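Local coordinates for 3-dehydroshikimate dehydratase (Pseudomonas putida, PDB 5HMQ), which converts 3-dehydroshikimate to protocatechuate with the loss of water, using a divalent metal ion, in the breakdown of quinate and shikimate, at residues Asn355-Ala359 with His360-Leu364; Arg75-Lys78 with Asn79-Arg82. All blocks are in the same frame, centred on the assembly; numbering follows the deposited sequence.

Contact 1: residues Asn355-Ala359 with His360-Leu364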
ATOM      1  N   ASN C 355     -19.506  14.132  -5.323  1.00 42.66           N
ATOM      2  CA  ASN C 355     -18.060  13.955  -5.228  1.00 44.62           C
ATOM      3  C   ASN C 355     -17.696  12.477  -5.172  1.00 46.41           C
ATOM      4  O   ASN C 355     -16.775  12.024  -5.864  1.00 47.60           O
ATOM      5  CB  ASN C 355     -17.518  14.691  -4.002  1.00 47.17           C
ATOM      6  CG  ASN C 355     -17.615  16.199  -4.133  1.00 46.01           C
ATOM      7  OD1 ASN C 355     -17.777  16.729  -5.233  1.00 46.96           O
ATOM      8  ND2 ASN C 355     -17.521  16.898  -3.008  1.00 45.13           N
ATOM      9  N   PHE C 356     -18.423  11.707  -4.359  1.00 47.62           N
ATOM     10  CA  PHE C 356     -18.147  10.279  -4.234  1.00 46.16           C
ATOM     11  C   PHE C 356     -18.371   9.557  -5.556  1.00 44.15           C
ATOM     12  O   PHE C 356     -17.597   8.664  -5.922  1.00 45.66           O
ATOM     13  CB  PHE C 356     -19.024   9.678  -3.135  1.00 46.84           C
ATOM     14  CG  PHE C 356     -18.441   8.454  -2.491  1.00 47.73           C
ATOM     15  CD1 PHE C 356     -18.651   7.201  -3.042  1.00 47.43           C
ATOM     16  CD2 PHE C 356     -17.685   8.556  -1.338  1.00 46.40           C
ATOM     17  CE1 PHE C 356     -18.119   6.071  -2.450  1.00 45.33           C
ATOM     18  CE2 PHE C 356     -17.148   7.431  -0.742  1.00 46.31           C
ATOM     19  CZ  PHE C 356     -17.366   6.188  -1.300  1.00 46.24           C
ATOM     20  N   PHE C 357     -19.421   9.934  -6.289  1.00 44.34           N
ATOM     21  CA  PHE C 357     -19.675   9.322  -7.589  1.00 46.00           C
ATOM     22  C   PHE C 357     -18.569   9.657  -8.582  1.00 49.57           C
ATOM     23  O   PHE C 357     -18.113   8.785  -9.331  1.00 48.59           O
ATOM     24  CB  PHE C 357     -21.035   9.768  -8.123  1.00 46.75           C
ATOM     25  CG  PHE C 357     -21.290   9.366  -9.550  1.00 49.25           C
ATOM     26  CD1 PHE C 357     -21.518   8.039  -9.881  1.00 49.87           C
ATOM     27  CD2 PHE C 357     -21.306  10.316 -10.559  1.00 49.15           C
ATOM     28  CE1 PHE C 357     -21.754   7.666 -11.194  1.00 51.39           C
ATOM     29  CE2 PHE C 357     -21.542   9.952 -11.874  1.00 48.69           C
ATOM     30  CZ  PHE C 357     -21.767   8.624 -12.193  1.00 49.28           C
ATOM     31  N   GLU C 358     -18.128  10.916  -8.611  1.00 47.84           N
ATOM     32  CA  GLU C 358     -17.052  11.290  -9.523  1.00 44.92           C
ATOM     33  C   GLU C 358     -15.736  10.630  -9.129  1.00 46.14           C
ATOM     34  O   GLU C 358     -14.922  10.299 -10.000  1.00 46.88           O
ATOM     35  CB  GLU C 358     -16.899  12.810  -9.559  1.00 44.52           C
ATOM     36  CG  GLU C 358     -18.091  13.553 -10.163  1.00 48.16           C
ATOM     37  CD  GLU C 358     -18.332  13.218 -11.625  1.00 52.56           C
ATOM     38  OE1 GLU C 358     -17.350  12.955 -12.353  1.00 50.78           O
ATOM     39  OE2 GLU C 358     -19.507  13.229 -12.052  1.00 53.39           O
ATOM     40  N   ALA C 359     -15.510  10.438  -7.826  1.00 44.69           N
ATOM     41  CA  ALA C 359     -14.269   9.840  -7.346  1.00 42.63           C
ATOM     42  C   ALA C 359     -14.239   8.323  -7.511  1.00 47.33           C
ATOM     43  O   ALA C 359     -13.152   7.743  -7.605  1.00 49.14           O
ATOM     44  CB  ALA C 359     -14.043  10.208  -5.879  1.00 43.05           C
ATOM     45  N   HIS C 360     -15.399   7.656  -7.485  1.00 48.68           N
ATOM     46  CA  HIS C 360     -15.441   6.198  -7.491  1.00 48.91           C
ATOM     47  C   HIS C 360     -16.356   5.585  -8.545  1.00 51.36           C
ATOM     48  O   HIS C 360     -16.240   4.381  -8.802  1.00 51.80           O
ATOM     49  CB  HIS C 360     -15.882   5.662  -6.119  1.00 47.96           C
ATOM     50  CG  HIS C 360     -14.980   6.052  -4.990  1.00 49.66           C
ATOM     51  ND1 HIS C 360     -15.260   7.103  -4.144  1.00 47.68           N
ATOM     52  CD2 HIS C 360     -13.810   5.523  -4.559  1.00 49.81           C
ATOM     53  CE1 HIS C 360     -14.300   7.207  -3.242  1.00 49.20           C
ATOM     54  NE2 HIS C 360     -13.409   6.259  -3.471  1.00 50.35           N
ATOM     55  N   GLY C 361     -17.239   6.360  -9.169  1.00 49.35           N
ATOM     56  CA  GLY C 361     -18.263   5.809 -10.028  1.00 46.90           C
ATOM     57  C   GLY C 361     -19.478   5.405  -9.217  1.00 48.57           C
ATOM     58  O   GLY C 361     -19.631   5.804  -8.058  1.00 48.08           O
ATOM     59  N   PRO C 362     -20.369   4.606  -9.805  1.00 48.04           N
ATOM     60  CA  PRO C 362     -21.522   4.100  -9.043  1.00 45.86           C
ATOM     61  C   PRO C 362     -21.051   3.214  -7.902  1.00 45.17           C
ATOM     62  O   PRO C 362     -20.361   2.215  -8.113  1.00 48.82           O
ATOM     63  CB  PRO C 362     -22.329   3.321 -10.087  1.00 48.06           C
ATOM     64  CG  PRO C 362     -21.354   2.990 -11.162  1.00 47.51           C
ATOM     65  CD  PRO C 362     -20.338   4.091 -11.184  1.00 45.80           C
ATOM     66  N   SER C 363     -21.429   3.587  -6.684  1.00 42.45           N
ATOM     67  CA  SER C 363     -20.822   2.986  -5.505  1.00 46.47           C
ATOM     68  C   SER C 363     -21.691   3.258  -4.288  1.00 44.78           C
ATOM     69  O   SER C 363     -22.584   4.108  -4.309  1.00 45.30           O
ATOM     70  CB  SER C 363     -19.409   3.533  -5.285  1.00 45.66           C
ATOM     71  OG  SER C 363     -19.428   4.950  -5.272  1.00 45.92           O
ATOM     72  N   LEU C 364     -21.408   2.521  -3.217  1.00 41.41           N
ATOM     73  CA  LEU C 364     -22.051   2.760  -1.930  1.00 44.75           C
ATOM     74  C   LEU C 364     -21.288   3.861  -1.207  1.00 45.24           C
ATOM     75  O   LEU C 364     -20.144   3.663  -0.786  1.00 45.98           O
ATOM     76  CB  LEU C 364     -22.085   1.484  -1.097  1.00 41.94           C
ATOM     77  CG  LEU C 364     -22.830   1.581   0.236  1.00 43.37           C
ATOM     78  CD1 LEU C 364     -24.327   1.684   0.002  1.00 43.99           C
ATOM     79  CD2 LEU C 364     -22.506   0.395   1.128  1.00 43.38           C
TER

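Contact 2: residues Arg75-Lys78 with Asn79-Arg82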
ATOM      1  N   ARG C  75      35.600 -13.609  24.074  1.00 57.37           N
ATOM      2  CA  ARG C  75      34.912 -12.442  23.548  1.00 57.65           C
ATOM      3  C   ARG C  75      34.050 -11.749  24.594  1.00 57.51           C
ATOM      4  O   ARG C  75      33.378 -10.764  24.266  1.00 56.20           O
ATOM      5  CB  ARG C  75      34.042 -12.827  22.342  1.00 57.58           C
ATOM      6  CG  ARG C  75      34.827 -13.151  21.079  1.00 59.93           C
ATOM      7  CD  ARG C  75      33.902 -13.637  19.975  1.00 64.41           C
ATOM      8  NE  ARG C  75      34.592 -13.795  18.697  1.00 68.44           N
ATOM      9  CZ  ARG C  75      34.030 -14.305  17.604  1.00 66.57           C
ATOM     10  NH1 ARG C  75      32.767 -14.711  17.634  1.00 62.92           N
ATOM     11  NH2 ARG C  75      34.730 -14.411  16.482  1.00 64.93           N
ATOM     12  N   LEU C  76      34.056 -12.233  25.841  1.00 52.58           N
ATOM     13  CA  LEU C  76      33.219 -11.641  26.880  1.00 52.09           C
ATOM     14  C   LEU C  76      33.534 -10.163  27.071  1.00 51.77           C
ATOM     15  O   LEU C  76      32.625  -9.330  27.163  1.00 51.24           O
ATOM     16  CB  LEU C  76      33.396 -12.398  28.196  1.00 50.97           C
ATOM     17  CG  LEU C  76      32.548 -11.872  29.357  1.00 53.49           C
ATOM     18  CD1 LEU C  76      31.066 -11.960  29.024  1.00 53.83           C
ATOM     19  CD2 LEU C  76      32.856 -12.624  30.646  1.00 53.88           C
ATOM     20  N   GLN C  77      34.822  -9.820  27.147  1.00 51.17           N
ATOM     21  CA  GLN C  77      35.191  -8.421  27.328  1.00 50.60           C
ATOM     22  C   GLN C  77      34.776  -7.580  26.128  1.00 51.32           C
ATOM     23  O   GLN C  77      34.372  -6.421  26.284  1.00 50.56           O
ATOM     24  CB  GLN C  77      36.693  -8.290  27.579  1.00 51.45           C
ATOM     25  CG  GLN C  77      37.115  -6.861  27.878  1.00 50.77           C
ATOM     26  CD  GLN C  77      36.485  -6.330  29.154  1.00 51.39           C
ATOM     27  OE1 GLN C  77      36.143  -7.094  30.057  1.00 53.52           O
ATOM     28  NE2 GLN C  77      36.293  -5.016  29.218  1.00 47.37           N
ATOM     29  N   LYS C  78      34.866  -8.143  24.921  1.00 47.80           N
ATOM     30  CA  LYS C  78      34.439  -7.403  23.738  1.00 50.68           C
ATOM     31  C   LYS C  78      32.939  -7.134  23.771  1.00 49.94           C
ATOM     32  O   LYS C  78      32.481  -6.068  23.342  1.00 47.61           O
ATOM     33  CB  LYS C  78      34.824  -8.166  22.470  1.00 52.20           C
ATOM     34  CG  LYS C  78      34.617  -7.380  21.183  1.00 54.78           C
ATOM     35  CD  LYS C  78      35.071  -8.175  19.968  1.00 55.97           C
ATOM     36  CE  LYS C  78      34.912  -7.374  18.688  1.00 53.56           C
ATOM     37  NZ  LYS C  78      35.403  -8.132  17.501  1.00 55.95           N
ATOM     38  N   ASN C  79      32.159  -8.084  24.289  1.00 46.21           N
ATOM     39  CA  ASN C  79      30.722  -7.874  24.422  1.00 46.91           C
ATOM     40  C   ASN C  79      30.403  -6.822  25.477  1.00 46.97           C
ATOM     41  O   ASN C  79      29.425  -6.079  25.335  1.00 47.24           O
ATOM     42  CB  ASN C  79      30.034  -9.196  24.758  1.00 47.60           C
ATOM     43  CG  ASN C  79      29.816 -10.069  23.535  1.00 52.32           C
ATOM     44  OD1 ASN C  79      29.518  -9.569  22.448  1.00 51.28           O
ATOM     45  ND2 ASN C  79      29.975 -11.379  23.703  1.00 53.78           N
ATOM     46  N   LEU C  80      31.215  -6.736  26.534  1.00 43.38           N
ATOM     47  CA  LEU C  80      31.025  -5.689  27.533  1.00 45.99           C
ATOM     48  C   LEU C  80      31.386  -4.317  26.974  1.00 45.80           C
ATOM     49  O   LEU C  80      30.709  -3.324  27.263  1.00 46.90           O
ATOM     50  CB  LEU C  80      31.857  -6.003  28.776  1.00 45.17           C
ATOM     51  CG  LEU C  80      31.440  -7.253  29.554  1.00 46.08           C
ATOM     52  CD1 LEU C  80      32.471  -7.608  30.604  1.00 47.01           C
ATOM     53  CD2 LEU C  80      30.087  -7.021  30.203  1.00 43.75           C
ATOM     54  N   ASP C  81      32.443  -4.250  26.157  1.00 48.48           N
ATOM     55  CA  ASP C  81      32.784  -3.007  25.472  1.00 48.07           C
ATOM     56  C   ASP C  81      31.644  -2.537  24.581  1.00 45.61           C
ATOM     57  O   ASP C  81      31.354  -1.336  24.506  1.00 46.01           O
ATOM     58  CB  ASP C  81      34.056  -3.208  24.649  1.00 49.28           C
ATOM     59  CG  ASP C  81      35.283  -3.427  25.512  1.00 50.91           C
ATOM     60  OD1 ASP C  81      35.133  -3.839  26.680  1.00 51.32           O
ATOM     61  OD2 ASP C  81      36.406  -3.248  24.994  1.00 51.41           O
ATOM     62  N   ARG C  82      30.983  -3.474  23.900  1.00 42.48           N
ATOM     63  CA  ARG C  82      29.813  -3.128  23.102  1.00 44.42           C
ATOM     64  C   ARG C  82      28.674  -2.632  23.985  1.00 45.39           C
ATOM     65  O   ARG C  82      27.983  -1.668  23.636  1.00 43.64           O
ATOM     66  CB  ARG C  82      29.393  -4.336  22.260  1.00 44.02           C
ATOM     67  CG  ARG C  82      28.126  -4.153  21.443  1.00 46.55           C
ATOM     68  CD  ARG C  82      27.991  -5.257  20.398  1.00 47.64           C
ATOM     69  NE  ARG C  82      27.944  -6.594  20.986  1.00 46.82           N
ATOM     70  CZ  ARG C  82      26.831  -7.295  21.174  1.00 46.71           C
ATOM     71  NH1 ARG C  82      25.656  -6.788  20.827  1.00 45.17           N
ATOM     72  NH2 ARG C  82      26.895  -8.506  21.711  1.00 46.88           N
TER

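Contact 1: residues Asn355-Ala359 with His360-Leu364
His-360 ND1 lies over one face of the Phe-356 ring, which is one helical turn earlier in the chain, and is 3.4 Å above the plane near the ring centre. The two rings are oblique, with planes 36° apart. Phe-356 has CG anti to its own nitrogen (chi1 -154°), which turns the phenyl along the helix toward the chain that follows. Ser-363 OG meets the edge of this ring in its plane, 3.3 Å from Phe-356 CD1. The same hydroxyl donates to Gly-361 O at 2.9 Å, from above the carbonyl plane. This is the C-terminal end of helix 352-360, where the chain passes into strand 363-371 of the first VOC domain. Gly-361 breaks the helix with a positive phi of 86°, and its N donates to Phe-357 O. Phe-356 O takes the backbone N of His-360 at 2.9 Å and, more weakly, ND1 at 3.3 Å. The other ring nitrogen, His-360 NE2, is hydrogen-bonded to Asp-245 O of the second subunit, the stronger polar partner of this ring. Phe-357 lies obliquely against the turn: its CD1 is 3.4 Å from Gly-361 C, and its CE1 touches Pro-362 CD at 3.8 Å.

Contact 2: residues Arg75-Lys78 with Asn79-Arg82
Asn-79 N donates a hydrogen bond to Arg-75 O at 2.9 Å, at the start of helix 76-93. This helix is the crossover of a beta-alpha-beta unit in the TIM barrel, between strands 58-66 and 97-101. Three further i to i+4 backbone hydrogen bonds follow, from Leu-80 N to Leu-76 O, Asp-81 N to Gln-77 O and Arg-82 N to Lys-78 O.

The apolar contact is between Leu-76 and Leu-80. It is loose, with Leu-76 CG 4.4 Å from Leu-80 CD1. Leu-80 CG also rests 3.4 Å from Leu-76 O. Leu-80 in turn packs on Leu-121 and His-125 of helix 112-128 and on Phe-68.

In Gln-77, CG points away from the backbone N (chi1 -176°), beside the carbonyl carbon; the chain then folds at chi2, which brings its amide across to Asp-81. Gln-77 NE2 reaches Asp-81 OD1 at 3.0 Å, but the bond is weak and bent, with an angle of 122° at the hydrogen. The amide and carboxylate planes are nearly perpendicular. Asp-81 OD1 also lies 2.7 Å from Gln-77 O, an unfavourably short and doubtful approach of two acceptors. On the amide's other branch, Gln-77 OE1 lies 3.7 Å from Leu-80 CD1.

Arg-82 is buried and has several partners. Its NH2 donates to Arg-66 O. Its guanidinium makes cation-pi contacts with Phe-65 and with Tyr-350 of the second subunit. A bend at chi3 turns the group back toward Asn-79. There Arg-82 NH2 also donates to Asn-79 OD1 at 2.9 Å, almost straight at 178°, with the oxygen in the guanidinium plane but the donor above the plane of the Asn-79 amide.

In the fold
Contacts 1 and 2 belong to the two fused parts of the chain. Contact 2 lies in the N-terminal TIM barrel, which carries the dehydratase activity, and contact 1 in the C-terminal dioxygenase-like part. Their centres are 62 Å apart, and their nearest atoms are about 48 Å apart. Contact 2 lies away from the annotated sites. Contact 1 lies closer to one: the Leu-364 side chain is about 11 Å from that of His-523, one of the magnesium ligands with His-445 and Glu-601. Both contacts reach the second subunit of the homodimer. Contact 1 also hydrogen-bonds to Asn-36 and Arg-209 of that subunit, whereas only one residue of contact 2, Arg-82, comes within its reach.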